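Local coordinates for lipase (Streptomyces rimosus, PDB 5MAL), which hydrolyses triacylglycerols and other esters, preferring medium-length acyl chains, and also cleaves palmitoyl-CoA, as a secreted serine esterase of the GDSL (SGNH hydrolase) family, at residues D3-G8 against T66-G71; A55-V60 against A118-V123; N82-A87 against R109-Q114; V136-Y141 against F183-V188; Y145-S150 against S159-N164. All coordinates share one frame; numbering follows the deposited sequence.

Interaction 1 of 5, residues D3-G8 against T66-G71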
# COMPACT_ATOMS: atom_id res chain seq x y z
N ASP A 3 -12.57 5.17 -16.87
CA ASP A 3 -12.58 3.84 -16.25
C ASP A 3 -11.33 3.65 -15.44
O ASP A 3 -10.25 3.46 -15.97
CB ASP A 3 -12.71 2.74 -17.29
CG ASP A 3 -14.06 2.73 -17.96
OD1 ASP A 3 -15.01 2.20 -17.35
OD2 ASP A 3 -14.18 3.28 -19.07
N TYR A 4 -11.52 3.72 -14.13
CA TYR A 4 -10.46 3.64 -13.16
C TYR A 4 -10.64 2.35 -12.38
O TYR A 4 -11.68 2.14 -11.75
CB TYR A 4 -10.51 4.87 -12.25
CG TYR A 4 -9.61 4.85 -11.03
CD1 TYR A 4 -8.38 4.20 -11.05
CD2 TYR A 4 -10.00 5.49 -9.85
CE1 TYR A 4 -7.54 4.22 -9.92
CE2 TYR A 4 -9.18 5.49 -8.73
CZ TYR A 4 -7.96 4.85 -8.77
OH TYR A 4 -7.14 4.85 -7.67
N VAL A 5 -9.66 1.46 -12.44
CA VAL A 5 -9.68 0.31 -11.55
C VAL A 5 -8.64 0.48 -10.47
O VAL A 5 -7.45 0.68 -10.76
CB VAL A 5 -9.41 -1.00 -12.26
CG1 VAL A 5 -9.47 -2.16 -11.26
CG2 VAL A 5 -10.44 -1.21 -13.40
N ALA A 6 -9.07 0.40 -9.22
CA ALA A 6 -8.16 0.52 -8.10
C ALA A 6 -7.99 -0.83 -7.42
O ALA A 6 -8.90 -1.33 -6.77
CB ALA A 6 -8.65 1.56 -7.12
N LEU A 7 -6.80 -1.39 -7.58
CA LEU A 7 -6.43 -2.70 -7.07
C LEU A 7 -5.60 -2.58 -5.82
O LEU A 7 -5.07 -1.52 -5.51
CB LEU A 7 -5.59 -3.46 -8.09
CG LEU A 7 -6.11 -3.51 -9.51
CD1 LEU A 7 -4.96 -4.00 -10.35
CD2 LEU A 7 -7.30 -4.45 -9.56
N GLY A 8 -5.43 -3.70 -5.14
CA GLY A 8 -4.41 -3.77 -4.13
C GLY A 8 -4.86 -4.23 -2.78
O GLY A 8 -5.90 -4.89 -2.65
N THR A 66 -11.07 -8.57 -12.23
CA THR A 66 -12.29 -8.74 -13.03
C THR A 66 -12.68 -7.51 -13.88
O THR A 66 -12.97 -7.66 -15.07
CB THR A 66 -13.47 -9.15 -12.13
OG1 THR A 66 -13.16 -10.41 -11.51
CG2 THR A 66 -14.75 -9.29 -12.93
N PRO A 67 -12.66 -6.29 -13.30
CA PRO A 67 -13.06 -5.14 -14.12
C PRO A 67 -11.93 -4.52 -14.95
O PRO A 67 -12.12 -3.46 -15.56
CB PRO A 67 -13.56 -4.13 -13.08
CG PRO A 67 -12.71 -4.41 -11.88
CD PRO A 67 -12.43 -5.91 -11.90
N VAL A 68 -10.76 -5.14 -14.94
CA VAL A 68 -9.64 -4.64 -15.72
C VAL A 68 -9.75 -5.18 -17.13
O VAL A 68 -9.70 -6.38 -17.33
CB VAL A 68 -8.29 -5.05 -15.11
CG1 VAL A 68 -7.15 -4.57 -15.98
CG2 VAL A 68 -8.18 -4.50 -13.69
N ASN A 69 -9.91 -4.30 -18.11
CA ASN A 69 -10.10 -4.76 -19.48
C ASN A 69 -9.68 -3.67 -20.46
O ASN A 69 -9.08 -2.67 -20.06
CB ASN A 69 -11.56 -5.18 -19.69
CG ASN A 69 -12.54 -4.09 -19.33
OD1 ASN A 69 -12.39 -2.94 -19.74
ND2 ASN A 69 -13.54 -4.44 -18.54
N SER A 70 -9.98 -3.86 -21.74
CA SER A 70 -9.46 -2.93 -22.73
C SER A 70 -10.01 -1.52 -22.53
O SER A 70 -9.39 -0.54 -22.93
CB SER A 70 -9.76 -3.42 -24.15
OG SER A 70 -11.12 -3.77 -24.28
N GLY A 71 -11.15 -1.41 -21.86
CA GLY A 71 -11.75 -0.11 -21.60
C GLY A 71 -11.12 0.67 -20.46
O GLY A 71 -11.38 1.85 -20.29

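Interaction 2 of 5, residues A55-V60 against A118-V123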
# COMPACT_ATOMS: atom_id res chain seq x y z
N ALA A 55 -5.12 -8.49 0.97
CA ALA A 55 -4.77 -9.01 -0.35
C ALA A 55 -3.29 -9.25 -0.55
O ALA A 55 -2.44 -8.41 -0.23
CB ALA A 55 -5.28 -8.08 -1.44
N ARG A 56 -3.00 -10.42 -1.09
CA ARG A 56 -1.69 -10.74 -1.64
C ARG A 56 -1.80 -10.64 -3.14
O ARG A 56 -2.91 -10.53 -3.66
CB ARG A 56 -1.24 -12.15 -1.25
CG ARG A 56 -0.79 -12.34 0.19
CD ARG A 56 -0.49 -13.82 0.45
NE ARG A 56 0.33 -14.02 1.65
CZ ARG A 56 -0.12 -13.86 2.89
NH1 ARG A 56 -1.38 -13.50 3.12
NH2 ARG A 56 0.70 -14.07 3.92
N THR A 57 -0.66 -10.72 -3.83
CA THR A 57 -0.66 -10.73 -5.29
C THR A 57 -1.61 -11.80 -5.84
O THR A 57 -2.27 -11.59 -6.84
CB THR A 57 0.75 -10.96 -5.86
OG1 THR A 57 1.27 -12.19 -5.34
CG2 THR A 57 1.69 -9.80 -5.49
N GLY A 58 -1.67 -12.94 -5.15
CA GLY A 58 -2.53 -14.05 -5.56
C GLY A 58 -4.01 -13.71 -5.44
O GLY A 58 -4.84 -14.17 -6.22
N ASP A 59 -4.33 -12.90 -4.44
CA ASP A 59 -5.70 -12.45 -4.24
C ASP A 59 -6.07 -11.43 -5.31
O ASP A 59 -7.22 -11.38 -5.75
CB ASP A 59 -5.86 -11.85 -2.85
CG ASP A 59 -5.51 -12.84 -1.77
OD1 ASP A 59 -6.15 -13.91 -1.73
OD2 ASP A 59 -4.57 -12.57 -1.00
N VAL A 60 -5.10 -10.63 -5.73
CA VAL A 60 -5.35 -9.69 -6.80
C VAL A 60 -5.71 -10.48 -8.06
O VAL A 60 -6.68 -10.16 -8.75
CB VAL A 60 -4.13 -8.77 -7.06
CG1 VAL A 60 -4.40 -7.89 -8.26
CG2 VAL A 60 -3.85 -7.89 -5.83
N ALA A 118 8.85 -11.63 -8.71
CA ALA A 118 8.19 -12.46 -9.71
C ALA A 118 6.68 -12.46 -9.52
O ALA A 118 5.93 -12.65 -10.48
CB ALA A 118 8.71 -13.89 -9.67
N GLN A 119 6.25 -12.26 -8.28
CA GLN A 119 4.82 -12.24 -8.00
C GLN A 119 4.24 -10.93 -8.47
O GLN A 119 3.11 -10.88 -8.91
CB GLN A 119 4.56 -12.44 -6.52
CG GLN A 119 5.05 -13.77 -6.02
CD GLN A 119 4.71 -13.94 -4.58
OE1 GLN A 119 5.09 -13.12 -3.75
NE2 GLN A 119 3.96 -15.00 -4.27
N LEU A 120 5.03 -9.86 -8.37
CA LEU A 120 4.59 -8.59 -8.93
C LEU A 120 4.43 -8.72 -10.44
O LEU A 120 3.44 -8.26 -11.02
CB LEU A 120 5.57 -7.47 -8.59
CG LEU A 120 5.66 -7.12 -7.11
CD1 LEU A 120 6.71 -6.04 -6.93
CD2 LEU A 120 4.30 -6.66 -6.60
N ASP A 121 5.41 -9.37 -11.08
CA ASP A 121 5.33 -9.61 -12.52
C ASP A 121 4.04 -10.34 -12.88
O ASP A 121 3.42 -10.03 -13.90
CB ASP A 121 6.54 -10.41 -13.00
CG ASP A 121 7.76 -9.56 -13.18
OD1 ASP A 121 7.62 -8.33 -13.37
OD2 ASP A 121 8.88 -10.12 -13.14
N GLN A 122 3.64 -11.30 -12.05
CA GLN A 122 2.40 -12.02 -12.28
C GLN A 122 1.23 -11.07 -12.41
O GLN A 122 0.43 -11.15 -13.35
CB GLN A 122 2.13 -13.02 -11.15
CG GLN A 122 2.96 -14.27 -11.24
CD GLN A 122 2.57 -15.27 -10.19
OE1 GLN A 122 2.63 -14.99 -8.99
NE2 GLN A 122 2.12 -16.44 -10.63
N VAL A 123 1.14 -10.14 -11.46
CA VAL A 123 0.07 -9.17 -11.49
C VAL A 123 0.27 -8.21 -12.65
O VAL A 123 -0.67 -7.90 -13.38
CB VAL A 123 -0.01 -8.38 -10.17
CG1 VAL A 123 -1.08 -7.30 -10.27
CG2 VAL A 123 -0.30 -9.31 -9.01
O HOH W 1 0.90 -14.38 -7.09

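Interaction 3 of 5, residues N82-A87 against R109-Q114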
# COMPACT_ATOMS: atom_id res chain seq x y z
N ASN A 82 1.57 -7.75 1.91
CA ASN A 82 1.02 -8.94 2.55
C ASN A 82 1.72 -10.21 2.09
O ASN A 82 1.83 -11.18 2.83
CB ASN A 82 -0.48 -9.03 2.29
CG ASN A 82 -1.27 -8.08 3.17
OD1 ASN A 82 -1.10 -8.07 4.39
ND2 ASN A 82 -2.13 -7.28 2.56
N ASP A 83 2.19 -10.19 0.85
CA ASP A 83 2.99 -11.31 0.34
C ASP A 83 4.23 -11.48 1.21
O ASP A 83 4.65 -12.59 1.50
CB ASP A 83 3.39 -11.08 -1.11
CG ASP A 83 2.19 -10.96 -2.02
OD1 ASP A 83 1.55 -9.90 -2.01
OD2 ASP A 83 1.88 -11.93 -2.74
N ALA A 84 4.79 -10.35 1.64
CA ALA A 84 6.01 -10.36 2.43
C ALA A 84 5.67 -10.54 3.92
O ALA A 84 6.57 -10.64 4.75
CB ALA A 84 6.79 -9.09 2.20
N GLY A 85 4.38 -10.59 4.23
CA GLY A 85 3.91 -10.79 5.59
C GLY A 85 4.11 -9.60 6.50
O GLY A 85 4.55 -9.75 7.64
N PHE A 86 3.79 -8.40 6.01
CA PHE A 86 4.01 -7.19 6.79
C PHE A 86 3.12 -7.10 8.03
O PHE A 86 3.60 -6.78 9.11
CB PHE A 86 3.78 -5.94 5.93
CG PHE A 86 5.03 -5.43 5.28
CD1 PHE A 86 6.15 -6.23 5.18
CD2 PHE A 86 5.09 -4.14 4.76
CE1 PHE A 86 7.31 -5.76 4.58
CE2 PHE A 86 6.24 -3.67 4.16
CZ PHE A 86 7.35 -4.48 4.07
N ALA A 87 1.83 -7.37 7.86
CA ALA A 87 0.89 -7.35 8.97
C ALA A 87 1.36 -8.29 10.08
O ALA A 87 1.52 -7.88 11.24
CB ALA A 87 -0.51 -7.72 8.50
N ARG A 109 12.18 -9.31 4.67
CA ARG A 109 13.03 -8.60 3.72
C ARG A 109 13.62 -9.57 2.71
O ARG A 109 13.82 -9.22 1.55
CB ARG A 109 14.14 -7.84 4.43
CG ARG A 109 13.62 -6.63 5.19
CD ARG A 109 14.77 -5.87 5.79
NE ARG A 109 15.58 -5.25 4.75
CZ ARG A 109 16.79 -4.76 4.95
NH1 ARG A 109 17.35 -4.82 6.15
NH2 ARG A 109 17.45 -4.21 3.94
N ALA A 110 13.90 -10.80 3.15
CA ALA A 110 14.36 -11.82 2.21
C ALA A 110 13.26 -12.07 1.19
O ALA A 110 13.54 -12.22 -0.00
CB ALA A 110 14.72 -13.10 2.94
N TYR A 111 12.01 -12.10 1.65
CA TYR A 111 10.88 -12.32 0.77
C TYR A 111 10.78 -11.22 -0.26
O TYR A 111 10.67 -11.48 -1.46
CB TYR A 111 9.57 -12.39 1.55
CG TYR A 111 8.43 -12.92 0.70
CD1 TYR A 111 7.78 -12.11 -0.23
CD2 TYR A 111 8.02 -14.24 0.83
CE1 TYR A 111 6.75 -12.61 -1.01
CE2 TYR A 111 6.99 -14.74 0.06
CZ TYR A 111 6.36 -13.93 -0.86
OH TYR A 111 5.34 -14.46 -1.62
N ILE A 112 10.78 -9.99 0.23
CA ILE A 112 10.72 -8.82 -0.63
C ILE A 112 11.79 -8.82 -1.71
O ILE A 112 11.50 -8.58 -2.88
CB ILE A 112 10.89 -7.55 0.19
CG1 ILE A 112 9.67 -7.37 1.11
CG2 ILE A 112 11.10 -6.36 -0.71
CD1 ILE A 112 9.92 -6.44 2.28
N GLN A 113 13.03 -9.09 -1.31
CA GLN A 113 14.15 -8.97 -2.23
C GLN A 113 14.16 -10.11 -3.25
O GLN A 113 14.54 -9.91 -4.40
CB GLN A 113 15.46 -8.94 -1.45
CG GLN A 113 15.56 -7.77 -0.46
CD GLN A 113 16.79 -7.84 0.44
OE1 GLN A 113 17.68 -8.67 0.24
NE2 GLN A 113 16.83 -6.98 1.45
N GLN A 114 13.73 -11.29 -2.82
CA GLN A 114 13.92 -12.52 -3.59
C GLN A 114 12.64 -13.03 -4.27
O GLN A 114 12.63 -13.31 -5.47
CB GLN A 114 14.47 -13.61 -2.67
CG GLN A 114 15.85 -13.29 -2.13
CD GLN A 114 16.23 -14.15 -0.93
OE1 GLN A 114 15.69 -15.24 -0.74
NE2 GLN A 114 17.15 -13.66 -0.12
O HOH W 2 2.11 -14.54 -2.02

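Interaction 4 of 5, residues V136-Y141 against F183-V188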
# COMPACT_ATOMS: atom_id res chain seq x y z
N VAL A 136 -0.96 3.18 -15.78
CA VAL A 136 -0.89 2.37 -14.58
C VAL A 136 0.00 3.03 -13.55
O VAL A 136 1.14 3.41 -13.85
CB VAL A 136 -0.38 0.96 -14.90
CG1 VAL A 136 -0.36 0.10 -13.68
CG2 VAL A 136 -1.28 0.31 -15.94
N VAL A 137 -0.52 3.21 -12.35
CA VAL A 137 0.25 3.82 -11.29
C VAL A 137 0.42 2.83 -10.16
O VAL A 137 -0.55 2.45 -9.49
CB VAL A 137 -0.42 5.08 -10.73
CG1 VAL A 137 0.55 5.80 -9.79
CG2 VAL A 137 -0.87 5.99 -11.85
N VAL A 138 1.66 2.40 -9.94
CA VAL A 138 1.97 1.58 -8.78
C VAL A 138 2.41 2.50 -7.66
O VAL A 138 3.31 3.32 -7.85
CB VAL A 138 3.06 0.56 -9.07
CG1 VAL A 138 3.30 -0.29 -7.83
CG2 VAL A 138 2.67 -0.31 -10.25
N LEU A 139 1.77 2.41 -6.52
CA LEU A 139 2.14 3.26 -5.41
C LEU A 139 2.90 2.41 -4.40
O LEU A 139 2.58 1.24 -4.20
CB LEU A 139 0.92 3.90 -4.79
CG LEU A 139 0.26 4.97 -5.66
CD1 LEU A 139 -0.80 4.40 -6.60
CD2 LEU A 139 -0.35 6.03 -4.76
N GLY A 140 3.92 3.00 -3.80
CA GLY A 140 4.70 2.28 -2.82
C GLY A 140 4.09 2.33 -1.43
O GLY A 140 2.92 2.70 -1.25
N TYR A 141 4.88 1.93 -0.44
CA TYR A 141 4.49 2.01 0.96
C TYR A 141 5.35 3.06 1.62
O TYR A 141 6.46 3.33 1.17
CB TYR A 141 4.66 0.66 1.66
CG TYR A 141 3.85 -0.45 1.06
CD1 TYR A 141 2.56 -0.71 1.50
CD2 TYR A 141 4.37 -1.25 0.04
CE1 TYR A 141 1.81 -1.74 0.94
CE2 TYR A 141 3.63 -2.27 -0.52
CZ TYR A 141 2.36 -2.52 -0.06
OH TYR A 141 1.60 -3.54 -0.60
N PHE A 183 5.07 0.96 -16.12
CA PHE A 183 4.13 1.59 -15.19
C PHE A 183 4.80 2.72 -14.45
O PHE A 183 6.02 2.69 -14.25
CB PHE A 183 3.59 0.60 -14.17
CG PHE A 183 2.93 -0.62 -14.75
CD1 PHE A 183 2.44 -0.63 -16.04
CD2 PHE A 183 2.76 -1.75 -13.96
CE1 PHE A 183 1.82 -1.77 -16.55
CE2 PHE A 183 2.15 -2.88 -14.46
CZ PHE A 183 1.67 -2.89 -15.76
N ALA A 184 4.02 3.72 -14.06
CA ALA A 184 4.51 4.76 -13.18
C ALA A 184 4.63 4.18 -11.78
O ALA A 184 3.84 3.32 -11.40
CB ALA A 184 3.60 5.96 -13.18
N PHE A 185 5.63 4.64 -11.04
CA PHE A 185 5.74 4.36 -9.61
C PHE A 185 5.54 5.64 -8.83
O PHE A 185 6.15 6.67 -9.14
CB PHE A 185 7.08 3.74 -9.27
CG PHE A 185 7.23 3.41 -7.82
CD1 PHE A 185 6.61 2.30 -7.28
CD2 PHE A 185 7.96 4.24 -6.98
CE1 PHE A 185 6.73 2.00 -5.93
CE2 PHE A 185 8.09 3.95 -5.63
CZ PHE A 185 7.47 2.82 -5.11
N GLY A 186 4.69 5.57 -7.82
CA GLY A 186 4.44 6.71 -6.97
C GLY A 186 5.08 6.45 -5.62
O GLY A 186 4.65 5.58 -4.85
N ASP A 187 6.15 7.19 -5.35
CA ASP A 187 6.87 7.06 -4.08
C ASP A 187 6.15 7.88 -3.02
O ASP A 187 6.18 9.11 -3.06
CB ASP A 187 8.31 7.54 -4.25
CG ASP A 187 9.11 7.47 -2.97
OD1 ASP A 187 8.59 6.96 -1.95
OD2 ASP A 187 10.27 7.93 -2.98
N VAL A 188 5.52 7.22 -2.06
CA VAL A 188 4.73 8.00 -1.11
C VAL A 188 5.58 8.57 0.03
O VAL A 188 5.07 9.30 0.87
CB VAL A 188 3.56 7.17 -0.53
CG1 VAL A 188 2.58 6.83 -1.65
CG2 VAL A 188 4.06 5.92 0.19
O HOH W 3 6.62 4.59 -1.46

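Interaction 5 of 5, residues Y145-S150 against S159-N164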
# COMPACT_ATOMS: atom_id res chain seq x y z
N TYR A 145 8.60 4.90 10.07
CA TYR A 145 9.18 5.62 11.21
C TYR A 145 10.11 6.75 10.82
O TYR A 145 10.87 6.65 9.85
CB TYR A 145 9.94 4.65 12.11
CG TYR A 145 9.03 3.70 12.82
CD1 TYR A 145 8.29 4.13 13.91
CD2 TYR A 145 8.88 2.38 12.39
CE1 TYR A 145 7.43 3.29 14.57
CE2 TYR A 145 8.01 1.53 13.05
CZ TYR A 145 7.29 1.99 14.14
OH TYR A 145 6.42 1.18 14.83
N LYS A 146 10.06 7.82 11.60
CA LYS A 146 11.11 8.83 11.59
C LYS A 146 12.14 8.38 12.60
O LYS A 146 11.80 8.11 13.76
CB LYS A 146 10.58 10.21 11.96
CG LYS A 146 11.71 11.21 12.22
CD LYS A 146 11.19 12.45 12.93
CE LYS A 146 12.11 13.66 12.72
NZ LYS A 146 13.50 13.25 12.36
N LEU A 147 13.40 8.29 12.18
CA LEU A 147 14.46 7.87 13.08
C LEU A 147 15.18 9.06 13.70
O LEU A 147 15.19 10.15 13.13
CB LEU A 147 15.45 6.98 12.34
CG LEU A 147 14.88 5.74 11.66
CD1 LEU A 147 16.01 4.89 11.10
CD2 LEU A 147 14.04 4.92 12.63
N GLY A 148 15.79 8.85 14.87
CA GLY A 148 16.73 9.80 15.43
C GLY A 148 16.24 10.59 16.62
O GLY A 148 17.03 11.23 17.33
N GLY A 149 14.94 10.57 16.86
CA GLY A 149 14.39 11.31 17.98
C GLY A 149 13.88 10.39 19.06
O GLY A 149 13.84 9.18 18.89
N SER A 150 13.52 10.97 20.18
CA SER A 150 12.79 10.25 21.21
C SER A 150 11.42 9.93 20.64
O SER A 150 10.81 10.78 20.01
CB SER A 150 12.69 11.09 22.48
OG SER A 150 12.18 10.35 23.58
N SER A 159 14.36 -1.79 15.64
CA SER A 159 13.18 -2.37 15.03
C SER A 159 12.56 -1.38 14.06
O SER A 159 12.15 -1.76 12.97
CB SER A 159 12.16 -2.77 16.10
OG SER A 159 12.63 -3.84 16.89
N ARG A 160 12.49 -0.11 14.44
CA ARG A 160 11.95 0.92 13.57
C ARG A 160 12.76 1.02 12.30
O ARG A 160 12.22 1.09 11.20
CB ARG A 160 11.94 2.28 14.27
CG ARG A 160 11.00 2.34 15.45
CD ARG A 160 11.20 3.62 16.25
NE ARG A 160 11.15 3.34 17.68
CZ ARG A 160 11.64 4.14 18.62
NH1 ARG A 160 12.23 5.29 18.29
NH2 ARG A 160 11.53 3.79 19.90
N ALA A 161 14.07 1.05 12.46
CA ALA A 161 14.97 1.16 11.33
C ALA A 161 14.85 -0.05 10.42
O ALA A 161 14.90 0.08 9.20
CB ALA A 161 16.38 1.29 11.80
N ALA A 162 14.68 -1.22 11.02
CA ALA A 162 14.57 -2.47 10.28
C ALA A 162 13.30 -2.50 9.45
O ALA A 162 13.32 -2.91 8.28
CB ALA A 162 14.63 -3.66 11.23
N ILE A 163 12.20 -2.08 10.06
CA ILE A 163 10.92 -1.93 9.36
C ILE A 163 11.02 -0.90 8.25
O ILE A 163 10.48 -1.09 7.17
CB ILE A 163 9.82 -1.52 10.34
CG1 ILE A 163 9.38 -2.71 11.15
CG2 ILE A 163 8.62 -0.98 9.63
CD1 ILE A 163 9.05 -2.35 12.54
N ASN A 164 11.71 0.21 8.51
CA ASN A 164 11.95 1.19 7.47
C ASN A 164 12.70 0.57 6.29
O ASN A 164 12.39 0.84 5.14
CB ASN A 164 12.76 2.37 8.00
CG ASN A 164 11.89 3.41 8.69
OD1 ASN A 164 10.70 3.22 8.86
ND2 ASN A 164 12.50 4.50 9.09
O HOH W 4 12.45 7.07 16.24

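Interaction 1 of 5, residues D3-G8 against T66-G71
Y4, the sole aromatic ring in these two segments, is turned away from 66-71: W38 meets it edge-to-face, F47 packs its ring against it with the planes about 25° apart, and the Y4 hydroxyl is hydrogen-bonded to that of S76. The contact with 66-71 therefore rests on the alternate residues of strand 3-8. V5 leads it, with CG1 anti to its backbone N (chi1 -179°). That methyl reaches V68 CG2 at 3.6 Å, the two valines crossing at about a right angle, while CG of the P67 ring stands 4.0 Å from V5 CG1. The other methyl, V5 CG2, rests against the carbonyl oxygen P67 O at 3.5 Å. L7 lies further along, its CD2 4.2 Å from V68 CG2. Beta-branched valine suits a strand and presents both methyls to the loop, and P67 offers a compact apolar ring. An alanine in place of V5 would remove both methyls and would probably loosen the seating of P67 and V68 on the strand. N69 shapes the rest of the loop as an Asx turn: OD1 accepts G71 N at 2.9 Å, in the carbonyl plane on a lone pair. The loop belongs to the connection from helix 57-64 to strand 74-78, in a beta-alpha-beta crossover that starts at strand 46-49 and passes strand 3-8, which lies between those two strands in the sheet. At the far end D3 OD2 and G71 O, both acceptors, stand 3.4 Å apart without bonding; no hydrogen bond joins the two segments, and their contact is apolar packing.

Interaction 2 of 5, residues A55-V60 against A118-V123
T57 has OG1 in the crowded position between its backbone N and carbonyl carbon (chi1 57°), which leaves CG2 anti to the carbonyl carbon, and V123 sets CG1 anti to its N (chi1 176°), so that its CG2 meets T57. The result is helix-to-helix packing in the SGNH hydrolase fold, between the first turn of helix 57-64 and the long helix 98-130. T57 is the central residue: OG1 lies 3.5 Å from Q119 CB, and T57 CB is 3.7 Å from V123 CG2. One turn on, V60 CG1 touches V123 CG1 at 3.9 Å, the two valines crossing at about a right angle. A threonine suits this junction: its CG2 methyl packs 4.2 Å from L120 CD2, while OG1, besides lying against Q119 CB, is hydrogen-bonded to D83. The amide oxygen of Q119 is likewise held by the hydroxyl of Y111, so neither polar end pairs directly across the helices. The start of helix 57-64 is secured by its own D59, whose OD2 accepts the N-cap N-H of R56 at 2.7 Å through the anti lone pair. A water links the two segments, donating to T57 OG1 at 2.8 Å and to Q122 OE1 at 2.6 Å.

Interaction 3 of 5, residues N82-A87 against R109-Q114
The carbonyl oxygen of D83 sits over one face of the Y111 ring, 3.1 Å above its plane and displaced toward the rim, with Y111 CZ the nearest ring atom at 3.2 Å. This is close packing without a hydrogen bond. Beside it, D83 CB approaches Y111 CE1 at 3.7 Å. A84 CB nestles against I112 CG1 at 3.5 Å, and the ring of F86 crosses I112 at about a right angle, its CE1 3.5 Å from I112 CD1. Alanine is small enough to let the turn come close to the helix, while the isoleucine is long enough to meet the ring. Y111 reaches the turn because its CG is anti to the backbone N (chi1 -167°). With their polar ends tied to Q119 and T57, the ring and the carboxylate are held in place; a water donates to D83 OD2 at 2.7 Å and to Y111 OH at 3.3 Å. N82 and D83 belong to the G-x-N-D block of the SGNH family, whose asparagine contributes to the oxyanion hole in relatives. G85, with positive phi (72°), occupies the N-cap of the next helix. The turn thus leads into helix 86-96 while resting on helix 98-130, and helix 159-180 adjoins both: A166 touches F86, D169 touches I112, and D169 also forms a salt bridge with R109.

Interaction 4 of 5, residues V136-Y141 against F183-V188
V136 and F183 run side by side, pointing the same way, and the valine places its CG1 methyl over one face of the ring, toward the rim: V136 CG1 is 3.6 Å from the F183 centroid, 15° off the ring normal, a CH-pi contact. V138 CG2 meets the same ring obliquely, 4.0 Å from F183 CD2. An alanine in place of F183 would remove the ring and would probably leave V136 and V138 without much of their packing at this end of the sheet. F185, with CG anti to its backbone N (chi1 -179°), brings its CZ to 3.6 Å from G140 CA; a beta carbon on G140 would collide with that ring, so glycine suits the place. V188 CG2 closes the far end against Y141 C at 3.4 Å. The backbones pair as parallel strands: A184 N bonds V136 O, V138 N bonds A184 O, G186 N bonds V138 O at 2.6 Å, and G140 N bonds G186 O. Beyond the last of these bonds a water bridges Y141 O and V188 N. Strand 184-186 is thus added as an outermost strand beside 135-139, whose other neighbour is 74-78, and helix 159-180 makes the beta-alpha-beta crossover between the pair. Helices 98-130 and 159-180 pack on the sheet face bearing V138 and F185, helix 219-232 on that bearing V137 and L139.

Interaction 5 of 5, residues Y145-S150 against S159-N164
N164 satisfies both backbone polar groups of Y145. Its OD1 accepts Y145 N at 2.9 Å, in the amide's carbonyl plane on a lone pair, and its ND2 donates to Y145 O at 2.8 Å along a fairly straight line (162°), though from above the plane of that carbonyl. Asparagine suits the place because one flat amide offers donor and acceptor side by side, much as a neighbouring strand would. R160 is gripped differently. Its CG stands over the centre of the Y145 ring, 3.5 Å from the centroid and 9° off the normal, a CH-pi contact. Both residues lie in the connection between strands 135-139 and 184-186 of the SGNH fold, where the loop 145-150 folds back on the first turns of helix 159-180. Beyond the ring the guanidinium has further partners: NE donates to L155 O, and NH1 gives a hydrogen bond to a water in its plane at 2.7 Å, which in turn donates to K146 O at 2.8 Å. The Y145 hydroxyl pairs with that of Y215. Apolar contacts add to this: L147 CD1 lies 3.7 Å from A161 CB, and I163 CD1 4.0 Å from Y145 CE2.

Interactions 1 and 4 both reach the same parallel sheet, their centres 16 Å apart. Interactions 2 and 3 share helix 98-130 and are directly coupled, since Q119 OE1 lies 2.5 Å from Y111 OH and T57 OG1 2.7 Å from D83 OD2. Interaction 1 touches interaction 2 where G8 O packs on A55 CB. Interaction 5 lies within the chain connection that joins the two strands of interaction 4. Around the active site, the side chains of F86 in interaction 3 and Y141 in interaction 4 come within about 8 and 7 Å, respectively, of those of the nucleophile S10 and of H216, whereas interaction 1 lies away from both.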